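Local coordinates for endo-beta-1,2-glucanase (Talaromyces funiculosus, PDB 6IMV), which hydrolyses beta-1,2-glucosidic linkages within beta-1,2-glucan chains as an endo-acting glycoside hydrolase, at residues A[85-90]-A[118-123]; A[321-326]-A[474-479]; A[407-412]-A[496-501]. All blocks are in the same frame, centred on the assembly; numbering follows the deposited sequence. Where two conformers were deposited one is given.

Interaction 1. Residues A[85-90]-A[118-123]; sequences LQVMLY and SIMDTK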
loop_
_atom_site.group_PDB
_atom_site.type_symbol
_atom_site.label_atom_id
_atom_site.label_comp_id
_atom_site.label_asym_id
_atom_site.label_seq_id
_atom_site.Cartn_x
_atom_site.Cartn_y
_atom_site.Cartn_z
ATOM N N LEU A 85 -2.105 5.702 -0.443
ATOM C CA LEU A 85 -0.911 5.867 0.391
ATOM C C LEU A 85 -0.722 7.343 0.770
ATOM O O LEU A 85 -0.379 7.651 1.913
ATOM C CB LEU A 85 0.315 5.299 -0.326
ATOM C CG LEU A 85 0.314 3.778 -0.509
ATOM C CD1 LEU A 85 1.471 3.329 -1.393
ATOM C CD2 LEU A 85 0.365 3.056 0.832
ATOM N N GLN A 86 -0.969 8.237 -0.189
ATOM C CA GLN A 86 -0.857 9.670 -0.001
ATOM C C GLN A 86 -1.942 10.147 0.976
ATOM O O GLN A 86 -1.666 10.899 1.912
ATOM C CB GLN A 86 -0.971 10.354 -1.364
ATOM C CG GLN A 86 -0.863 11.869 -1.328
ATOM C CD GLN A 86 -1.087 12.472 -2.694
ATOM O OE1 GLN A 86 -1.652 11.843 -3.584
ATOM N NE2 GLN A 86 -0.650 13.707 -2.865
ATOM N N VAL A 87 -3.173 9.673 0.773
ATOM C CA VAL A 87 -4.310 10.092 1.587
ATOM C C VAL A 87 -4.123 9.605 3.031
ATOM O O VAL A 87 -4.374 10.369 3.973
ATOM C CB VAL A 87 -5.646 9.645 0.960
ATOM C CG1 VAL A 87 -6.811 9.746 1.938
ATOM C CG2 VAL A 87 -5.942 10.446 -0.301
ATOM N N MET A 88 -3.667 8.361 3.205
ATOM C CA MET A 88 -3.427 7.807 4.543
ATOM C C MET A 88 -2.396 8.670 5.286
ATOM O O MET A 88 -2.573 8.975 6.468
ATOM C CB MET A 88 -2.939 6.353 4.470
ATOM C CG MET A 88 -4.053 5.360 4.250
ATOM S SD MET A 88 -3.502 3.634 4.361
ATOM C CE MET A 88 -2.828 3.401 2.725
ATOM N N LEU A 89 -1.320 9.060 4.593
ATOM C CA LEU A 89 -0.287 9.930 5.172
ATOM C C LEU A 89 -0.938 11.247 5.617
ATOM O O LEU A 89 -0.675 11.728 6.721
ATOM C CB LEU A 89 0.806 10.159 4.127
ATOM C CG LEU A 89 2.043 10.963 4.524
ATOM C CD1 LEU A 89 1.814 12.453 4.384
ATOM C CD2 LEU A 89 2.552 10.634 5.911
ATOM N N TYR A 90 -1.779 11.818 4.743
ATOM C CA TYR A 90 -2.435 13.095 5.007
ATOM C C TYR A 90 -3.430 12.988 6.172
ATOM O O TYR A 90 -3.643 13.978 6.872
ATOM C CB TYR A 90 -3.120 13.641 3.752
ATOM C CG TYR A 90 -2.198 14.059 2.635
ATOM C CD1 TYR A 90 -0.864 14.365 2.847
ATOM C CD2 TYR A 90 -2.682 14.152 1.344
ATOM C CE1 TYR A 90 -0.038 14.735 1.797
ATOM C CE2 TYR A 90 -1.872 14.527 0.286
ATOM C CZ TYR A 90 -0.545 14.830 0.512
ATOM O OH TYR A 90 0.239 15.186 -0.538
ATOM N N SER A 118 -4.430 21.574 2.329
ATOM C CA SER A 118 -4.308 22.301 1.071
ATOM C C SER A 118 -4.258 21.337 -0.130
ATOM O O SER A 118 -4.970 21.545 -1.132
ATOM C CB SER A 118 -3.115 23.187 1.101
ATOM O OG SER A 118 -2.884 23.728 -0.172
ATOM N N ILE A 119 -3.424 20.297 -0.040
ATOM C CA ILE A 119 -3.257 19.363 -1.148
ATOM C C ILE A 119 -4.564 18.575 -1.350
ATOM O O ILE A 119 -4.986 18.343 -2.480
ATOM C CB ILE A 119 -2.031 18.447 -0.944
ATOM C CG1 ILE A 119 -0.723 19.245 -0.948
ATOM C CG2 ILE A 119 -2.009 17.353 -2.001
ATOM C CD1 ILE A 119 0.466 18.509 -0.361
ATOM N N MET A 120 -5.213 18.178 -0.252
ATOM C CA MET A 120 -6.438 17.374 -0.338
ATOM C C MET A 120 -7.590 18.202 -0.932
ATOM O O MET A 120 -8.468 17.652 -1.593
ATOM C CB MET A 120 -6.838 16.822 1.029
ATOM C CG MET A 120 -6.004 15.628 1.455
ATOM S SD MET A 120 -6.274 14.199 0.379
ATOM C CE MET A 120 -7.835 13.574 1.001
ATOM N N ASP A 121 -7.555 19.523 -0.722
ATOM C CA ASP A 121 -8.523 20.434 -1.311
ATOM C C ASP A 121 -8.310 20.488 -2.827
ATOM O O ASP A 121 -9.233 20.277 -3.600
ATOM C CB ASP A 121 -8.433 21.816 -0.665
ATOM C CG ASP A 121 -9.539 22.753 -1.129
ATOM O OD1 ASP A 121 -9.754 22.829 -2.333
ATOM O OD2 ASP A 121 -10.194 23.370 -0.278
ATOM N N THR A 122 -7.069 20.756 -3.238
ATOM C CA THR A 122 -6.699 20.775 -4.657
ATOM C C THR A 122 -7.047 19.428 -5.302
ATOM O O THR A 122 -7.613 19.395 -6.392
ATOM C CB THR A 122 -5.210 21.094 -4.846
ATOM O OG1 THR A 122 -4.936 22.302 -4.142
ATOM C CG2 THR A 122 -4.810 21.256 -6.292
ATOM N N LYS A 123 -6.707 18.332 -4.612
ATOM C CA LYS A 123 -6.911 16.964 -5.125
ATOM C C LYS A 123 -8.397 16.730 -5.403
ATOM O O LYS A 123 -8.733 16.237 -6.476
ATOM C CB LYS A 123 -6.388 15.914 -4.138
ATOM C CG LYS A 123 -6.641 14.462 -4.529
ATOM C CD LYS A 123 -6.292 13.466 -3.437
ATOM C CE LYS A 123 -4.811 13.392 -3.119
ATOM N NZ LYS A 123 -3.997 13.052 -4.305
#
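Gln86 and Lys123 meet tip to tip: Lys123 NZ donates to Gln86 OE1 at 2.7 Å. The ammonium nitrogen approaches from above the carbonyl plane of the amide, 57° out of it. The other end of the same amide is also engaged, since Gln86 NE2 donates to Tyr90 OH at 2.9 Å in a nearly straight bond lying close to the amide plane. With both ends held, the rotation of the amide is fixed. Gln86 reaches this position with CG anti to its backbone N (chi1 -180°) and the chain extended beyond CG.

Next to this polar pair the contact is apolar. Ile119 crosses the end of the tyrosine at about a right angle, its CG2 lying 3.6 Å from Tyr90 CE2 and its CD1 3.3 Å from Tyr90 OH. Met120 crosses the ring obliquely, with CG 3.6 Å from Tyr90 CD2. Its sulfur makes a Met-aromatic contact at the ring edge, SD standing 5.1 Å from the centroid of the Tyr90 ring. The bend at chi2 puts Met120 SD 3.8 Å from Val87 CG2, and that at chi3 turns CE toward the two valine methyls.

The polar groups have further partners. Lys123 NZ forms a salt bridge with Glu83 and a hydrogen bond with Gly56 O, which probably favours the charged ammonium in this buried setting. Tyr90 OH is also hydrogen-bonded to His45.

The segments belong to helices 80-94 and 112-133, whose local N-to-C directions differ by 140°. Such a roughly antiparallel pair is consistent with the (alpha/alpha)6-barrel of this glycoside hydrolase family. Phe176 of helix 163-182 touches both Val87 and Met120, while helix 186-210 packs on helix 112-133 through Leu191 on Met120 and Trp195 on Lys123. Trp433 of helix 433-443 also touches Gln86.

Interaction 2. Residues A[321-326]-A[474-479]; sequences RRVFQN and RVFKNL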
loop_
_atom_site.group_PDB
_atom_site.type_symbol
_atom_site.label_atom_id
_atom_site.label_comp_id
_atom_site.label_asym_id
_atom_site.label_seq_id
_atom_site.Cartn_x
_atom_site.Cartn_y
_atom_site.Cartn_z
ATOM N N ARG A 321 -4.885 -11.439 14.206
ATOM C CA ARG A 321 -3.607 -10.894 14.647
ATOM C C ARG A 321 -2.560 -12.019 14.733
ATOM O O ARG A 321 -1.428 -11.847 14.280
ATOM C CB ARG A 321 -3.782 -10.163 15.982
ATOM C CG ARG A 321 -2.577 -9.338 16.405
ATOM C CD ARG A 321 -2.768 -8.794 17.811
ATOM N NE ARG A 321 -4.097 -8.245 18.018
ATOM C CZ ARG A 321 -5.045 -8.804 18.769
ATOM N NH1 ARG A 321 -6.227 -8.225 18.877
ATOM N NH2 ARG A 321 -4.802 -9.937 19.406
ATOM N N ARG A 322 -2.953 -13.172 15.285
ATOM C CA ARG A 322 -2.041 -14.324 15.482
ATOM C C ARG A 322 -1.594 -14.900 14.128
ATOM O O ARG A 322 -0.422 -15.181 13.936
ATOM C CB ARG A 322 -2.713 -15.406 16.336
ATOM C CG ARG A 322 -2.795 -15.071 17.819
ATOM C CD ARG A 322 -3.764 -15.980 18.552
ATOM N NE ARG A 322 -3.381 -17.386 18.465
ATOM C CZ ARG A 322 -4.228 -18.413 18.391
ATOM N NH1 ARG A 322 -3.755 -19.631 18.214
ATOM N NH2 ARG A 322 -5.535 -18.233 18.465
ATOM N N VAL A 323 -2.536 -15.082 13.200
ATOM C CA VAL A 323 -2.235 -15.627 11.872
ATOM C C VAL A 323 -1.292 -14.672 11.131
ATOM O O VAL A 323 -0.352 -15.106 10.464
ATOM C CB VAL A 323 -3.522 -15.898 11.071
ATOM C CG1 VAL A 323 -3.236 -16.140 9.599
ATOM C CG2 VAL A 323 -4.297 -17.071 11.663
ATOM N N PHE A 324 -1.536 -13.367 11.250
ATOM C CA PHE A 324 -0.714 -12.383 10.543
ATOM C C PHE A 324 0.633 -12.174 11.259
ATOM O O PHE A 324 1.628 -11.853 10.603
ATOM C CB PHE A 324 -1.500 -11.089 10.319
ATOM C CG PHE A 324 -2.408 -11.166 9.118
ATOM C CD1 PHE A 324 -3.569 -11.919 9.158
ATOM C CD2 PHE A 324 -2.078 -10.525 7.933
ATOM C CE1 PHE A 324 -4.407 -11.989 8.051
ATOM C CE2 PHE A 324 -2.900 -10.619 6.822
ATOM C CZ PHE A 324 -4.075 -11.332 6.888
ATOM N N GLN A 325 0.677 -12.374 12.581
ATOM C CA GLN A 325 1.952 -12.375 13.293
ATOM C C GLN A 325 2.798 -13.558 12.787
ATOM O O GLN A 325 3.979 -13.416 12.516
ATOM C CB GLN A 325 1.757 -12.418 14.813
ATOM C CG GLN A 325 3.047 -12.137 15.580
ATOM C CD GLN A 325 2.865 -11.865 17.056
ATOM O OE1 GLN A 325 1.808 -12.065 17.627
ATOM N NE2 GLN A 325 3.929 -11.434 17.704
ATOM N N ASN A 326 2.174 -14.733 12.660
ATOM C CA ASN A 326 2.844 -15.918 12.122
ATOM C C ASN A 326 3.445 -15.605 10.742
ATOM O O ASN A 326 4.536 -16.060 10.437
ATOM C CB ASN A 326 1.895 -17.115 12.051
ATOM C CG ASN A 326 1.870 -17.957 13.311
ATOM O OD1 ASN A 326 2.357 -17.543 14.365
ATOM N ND2 ASN A 326 1.312 -19.156 13.199
ATOM N N ARG A 474 -12.920 -20.080 11.339
ATOM C CA ARG A 474 -13.372 -21.327 10.709
ATOM C C ARG A 474 -12.223 -22.039 9.980
ATOM O O ARG A 474 -12.238 -23.264 9.864
ATOM C CB ARG A 474 -14.526 -21.054 9.734
ATOM C CG ARG A 474 -15.863 -20.854 10.432
ATOM C CD ARG A 474 -16.977 -20.359 9.536
ATOM N NE ARG A 474 -17.400 -21.400 8.618
ATOM C CZ ARG A 474 -18.327 -21.233 7.676
ATOM N NH1 ARG A 474 -19.010 -20.101 7.608
ATOM N NH2 ARG A 474 -18.549 -22.193 6.800
ATOM N N VAL A 475 -11.242 -21.273 9.489
ATOM C CA VAL A 475 -10.156 -21.810 8.656
ATOM C C VAL A 475 -8.890 -22.062 9.494
ATOM O O VAL A 475 -8.188 -23.062 9.253
ATOM C CB VAL A 475 -9.864 -20.867 7.476
ATOM C CG1 VAL A 475 -8.571 -21.233 6.748
ATOM C CG2 VAL A 475 -11.041 -20.824 6.508
ATOM N N PHE A 476 -8.604 -21.168 10.457
ATOM C CA PHE A 476 -7.341 -21.173 11.195
ATOM C C PHE A 476 -7.538 -21.733 12.611
ATOM O O PHE A 476 -7.867 -21.009 13.550
ATOM C CB PHE A 476 -6.731 -19.771 11.175
ATOM C CG PHE A 476 -6.363 -19.323 9.785
ATOM C CD1 PHE A 476 -5.198 -19.769 9.183
ATOM C CD2 PHE A 476 -7.214 -18.503 9.057
ATOM C CE1 PHE A 476 -4.874 -19.381 7.892
ATOM C CE2 PHE A 476 -6.897 -18.118 7.763
ATOM C CZ PHE A 476 -5.723 -18.557 7.181
ATOM N N LYS A 477 -7.315 -23.045 12.733
ATOM C CA LYS A 477 -7.389 -23.801 13.988
ATOM C C LYS A 477 -6.022 -24.435 14.273
ATOM O O LYS A 477 -5.249 -24.727 13.357
ATOM C CB LYS A 477 -8.471 -24.874 13.855
ATOM C CG LYS A 477 -9.811 -24.347 13.372
ATOM C CD LYS A 477 -10.784 -25.406 12.934
ATOM C CE LYS A 477 -10.648 -25.773 11.474
ATOM N NZ LYS A 477 -11.750 -26.664 11.048
ATOM N N ASN A 478 -5.716 -24.648 15.553
ATOM C CA ASN A 478 -4.513 -25.382 15.968
ATOM C C ASN A 478 -3.279 -24.810 15.251
ATOM O O ASN A 478 -2.523 -25.562 14.623
ATOM C CB ASN A 478 -4.660 -26.881 15.689
ATOM C CG ASN A 478 -6.018 -27.421 16.091
ATOM O OD1 ASN A 478 -6.347 -27.456 17.273
ATOM N ND2 ASN A 478 -6.815 -27.837 15.119
ATOM N N LEU A 479 -3.088 -23.487 15.346
ATOM C CA LEU A 479 -1.917 -22.807 14.770
ATOM C C LEU A 479 -0.654 -23.513 15.260
ATOM O O LEU A 479 -0.577 -23.875 16.420
ATOM C CB LEU A 479 -1.872 -21.340 15.211
ATOM C CG LEU A 479 -3.004 -20.443 14.719
ATOM C CD1 LEU A 479 -2.678 -18.987 14.990
ATOM C CD2 LEU A 479 -3.288 -20.657 13.246
#
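Val323 has CG1 anti to its backbone N (chi1 166°), which leaves CG2 beside that nitrogen, and both methyls meet Phe476. The phenylalanine has CG anti to its carbonyl carbon (chi1 -64°), which places Phe476 CG 3.6 Å from Val323 CG2, and the two side chains cross at about a right angle. Val323 CG1 forms a CH-pi contact over one face of the ring, 4.1 Å from the Phe476 ring centroid and 14° off the ring normal. On the opposite face lies Val475 CG1, 3.7 Å above the plane of the Phe476 ring and offset toward its rim, so the ring is sandwiched between two valines.

This is plain packing between helix 318-337 and the chain leaving helix 461-475. That chain turns through Lys477 and Asn478, whose CB atoms point away from the helix, and comes back toward it with Leu479. Further along, the disulfide Cys333-Cys487 joins the same two parts of the fold covalently.

Leu479 divides its branches. Leu479 CD2 reaches 4.0 Å from Val323 CG2, whereas Leu479 CD1 lies over one face of the Arg322 guanidinium, 3.5 Å from Arg322 NH1. The charge of that group is met by Glu482, three residues beyond Leu479, through a salt bridge to NH1; the apolar branch thus rests on a guanidinium held by the same loop. At the next turn of the helix, Asn326 ND2 comes 4.4 Å from Leu479 CB and is hydrogen-bonded to Thr294 O, while its OD1 accepts from Arg329 NE. Strand 290-296 also adjoins the contact, with Gln296 touching Phe476 and Thr294 touching Leu479.

Interaction 3. Residues A[407-412]-A[496-501]; sequences GKKMQN and TGLVDF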
loop_
_atom_site.group_PDB
_atom_site.type_symbol
_atom_site.label_atom_id
_atom_site.label_comp_id
_atom_site.label_asym_id
_atom_site.label_seq_id
_atom_site.Cartn_x
_atom_site.Cartn_y
_atom_site.Cartn_z
ATOM N N GLY A 407 22.707 -1.617 1.266
ATOM C CA GLY A 407 23.166 -2.006 -0.089
ATOM C C GLY A 407 23.568 -0.783 -0.895
ATOM O O GLY A 407 23.055 0.314 -0.673
ATOM N N LYS A 408 24.532 -0.944 -1.807
ATOM C CA LYS A 408 24.981 0.177 -2.624
ATOM C C LYS A 408 23.783 0.773 -3.369
ATOM O O LYS A 408 22.954 0.037 -3.900
ATOM C CB LYS A 408 26.078 -0.255 -3.601
ATOM C CG LYS A 408 27.390 -0.626 -2.934
ATOM C CD LYS A 408 28.040 0.552 -2.269
ATOM C CE LYS A 408 29.184 0.154 -1.373
ATOM N NZ LYS A 408 29.586 1.301 -0.521
ATOM N N LYS A 409 23.711 2.112 -3.349
ATOM C CA LYS A 409 22.709 2.936 -4.036
ATOM C C LYS A 409 21.306 2.782 -3.431
ATOM O O LYS A 409 20.357 3.203 -4.046
ATOM C CB LYS A 409 22.618 2.598 -5.530
ATOM C CG LYS A 409 23.937 2.450 -6.271
ATOM C CD LYS A 409 23.747 2.095 -7.740
ATOM C CE LYS A 409 23.694 3.312 -8.633
ATOM N NZ LYS A 409 25.041 3.899 -8.868
ATOM N N MET A 410 21.177 2.234 -2.220
ATOM C CA MET A 410 19.854 1.889 -1.710
ATOM C C MET A 410 19.296 2.985 -0.786
ATOM O O MET A 410 18.156 2.874 -0.323
ATOM C CB MET A 410 19.872 0.523 -1.023
ATOM C CG MET A 410 19.883 -0.622 -2.031
ATOM S SD MET A 410 18.474 -0.504 -3.195
ATOM C CE MET A 410 17.109 -0.944 -2.119
ATOM N N GLN A 411 20.065 4.057 -0.572
ATOM C CA GLN A 411 19.525 5.325 -0.083
ATOM C C GLN A 411 19.824 6.429 -1.099
ATOM O O GLN A 411 20.825 6.383 -1.845
ATOM C CB GLN A 411 20.096 5.728 1.279
ATOM C CG GLN A 411 19.706 4.805 2.418
ATOM C CD GLN A 411 20.269 5.284 3.735
ATOM O OE1 GLN A 411 21.478 5.205 3.994
ATOM N NE2 GLN A 411 19.386 5.804 4.582
ATOM N N ASN A 412 18.940 7.434 -1.102
ATOM C CA ASN A 412 19.035 8.594 -1.967
ATOM C C ASN A 412 18.484 9.807 -1.208
ATOM O O ASN A 412 17.962 9.649 -0.108
ATOM C CB ASN A 412 18.302 8.346 -3.288
ATOM C CG ASN A 412 16.847 7.991 -3.087
ATOM O OD1 ASN A 412 16.026 8.863 -2.813
ATOM N ND2 ASN A 412 16.517 6.719 -3.233
ATOM N N THR A 496 29.552 -5.352 -5.053
ATOM C CA THR A 496 30.150 -5.915 -6.255
ATOM C C THR A 496 30.771 -4.818 -7.129
ATOM O O THR A 496 31.124 -5.080 -8.265
ATOM C CB THR A 496 29.100 -6.686 -7.066
ATOM O OG1 THR A 496 28.125 -5.746 -7.528
ATOM C CG2 THR A 496 28.438 -7.780 -6.260
ATOM N N GLY A 497 30.871 -3.593 -6.616
ATOM C CA GLY A 497 31.431 -2.502 -7.397
ATOM C C GLY A 497 30.425 -1.420 -7.779
ATOM O O GLY A 497 30.810 -0.406 -8.368
ATOM N N LEU A 498 29.140 -1.605 -7.453
ATOM C CA LEU A 498 28.189 -0.497 -7.558
ATOM C C LEU A 498 28.656 0.629 -6.637
ATOM O O LEU A 498 29.151 0.369 -5.549
ATOM C CB LEU A 498 26.777 -0.948 -7.158
ATOM C CG LEU A 498 26.093 -1.948 -8.084
ATOM C CD1 LEU A 498 24.680 -2.231 -7.601
ATOM C CD2 LEU A 498 26.083 -1.455 -9.524
ATOM N N VAL A 499 28.419 1.872 -7.059
ATOM C CA VAL A 499 28.857 3.065 -6.337
ATOM C C VAL A 499 27.615 3.834 -5.867
ATOM O O VAL A 499 26.700 4.063 -6.649
ATOM C CB VAL A 499 29.762 3.946 -7.225
ATOM C CG1 VAL A 499 30.258 5.181 -6.476
ATOM C CG2 VAL A 499 30.935 3.155 -7.801
ATOM N N ASP A 500 27.605 4.248 -4.596
ATOM C CA ASP A 500 26.511 5.045 -4.053
ATOM C C ASP A 500 26.298 6.280 -4.937
ATOM O O ASP A 500 27.242 6.788 -5.571
ATOM C CB ASP A 500 26.784 5.463 -2.607
ATOM C CG ASP A 500 26.485 4.394 -1.571
ATOM O OD1 ASP A 500 25.893 3.360 -1.927
ATOM O OD2 ASP A 500 26.851 4.613 -0.415
ATOM N N PHE A 501 25.053 6.762 -4.956
ATOM C CA PHE A 501 24.708 8.018 -5.611
ATOM C C PHE A 501 25.594 9.144 -5.066
ATOM O O PHE A 501 25.865 9.198 -3.873
ATOM C CB PHE A 501 23.229 8.335 -5.392
ATOM C CG PHE A 501 22.275 7.329 -5.982
ATOM C CD1 PHE A 501 22.343 6.986 -7.326
ATOM C CD2 PHE A 501 21.273 6.766 -5.206
ATOM C CE1 PHE A 501 21.450 6.077 -7.875
ATOM C CE2 PHE A 501 20.375 5.865 -5.760
ATOM C CZ PHE A 501 20.464 5.521 -7.092
HETATM O O HOH W 1 27.910 2.662 1.017
HETATM O O HOH W 2 27.533 2.468 -9.953
HETATM O O HOH W 3 23.506 6.118 -2.568
#
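Asp500 accepts from the backbone of Lys409, the third residue of a type II beta turn from Gly407 to Met410, which is closed by Met410 N to Gly407 O and leads into strand 411-412. Lys409 N reaches Asp500 OD1 at 2.9 Å in an almost straight bond (172°), on the anti side and 22° out of the carboxylate plane. Asp500 OD2 is satisfied by a salt bridge with Arg16 and by a water that donates to it and accepts from Lys408 NZ, linking two opposite charges that do not touch directly. Arg16 also binds Gly407 O and Gln411 OE1.

The buried ammonium of Lys409 has several partners: NZ donates to Val499 O at 2.8 Å, nearly along the C=O axis, to Trp66 O, and to a second water shared with Val499 N. Trp66 adds a cation-pi contact. Chi3 of 92° turns Lys409 CE to 3.6 Å from Phe501 CE1, and Lys409 CB lies over one face of that ring. A third water accepts from Phe501 N and donates to Gln411 O, an oxygen that also stands at the edge of the aromatic ring, 3.4 Å from Phe501 CD2.

Overall arrangement
From the N terminus, interaction 1 comes first and is local: it closes a connection of 27 residues, largely helical, between helices 80-94 and 112-133, and is complete before the others begin. Residues 321-326 then open interaction 2 and 407-412 open interaction 3. The chain returns to the first of these at 474-479 and to the second at 496-501, so the two long closures cross. Interaction 2 ties helix 318-337 to the exit of helix 461-475; interaction 3 ties the C-terminal tail to the antiparallel sheet. Interactions 1 and 2 lie on opposite sides of the chain's centre, with centres about 35 Å apart, and none of the three contacts touches another.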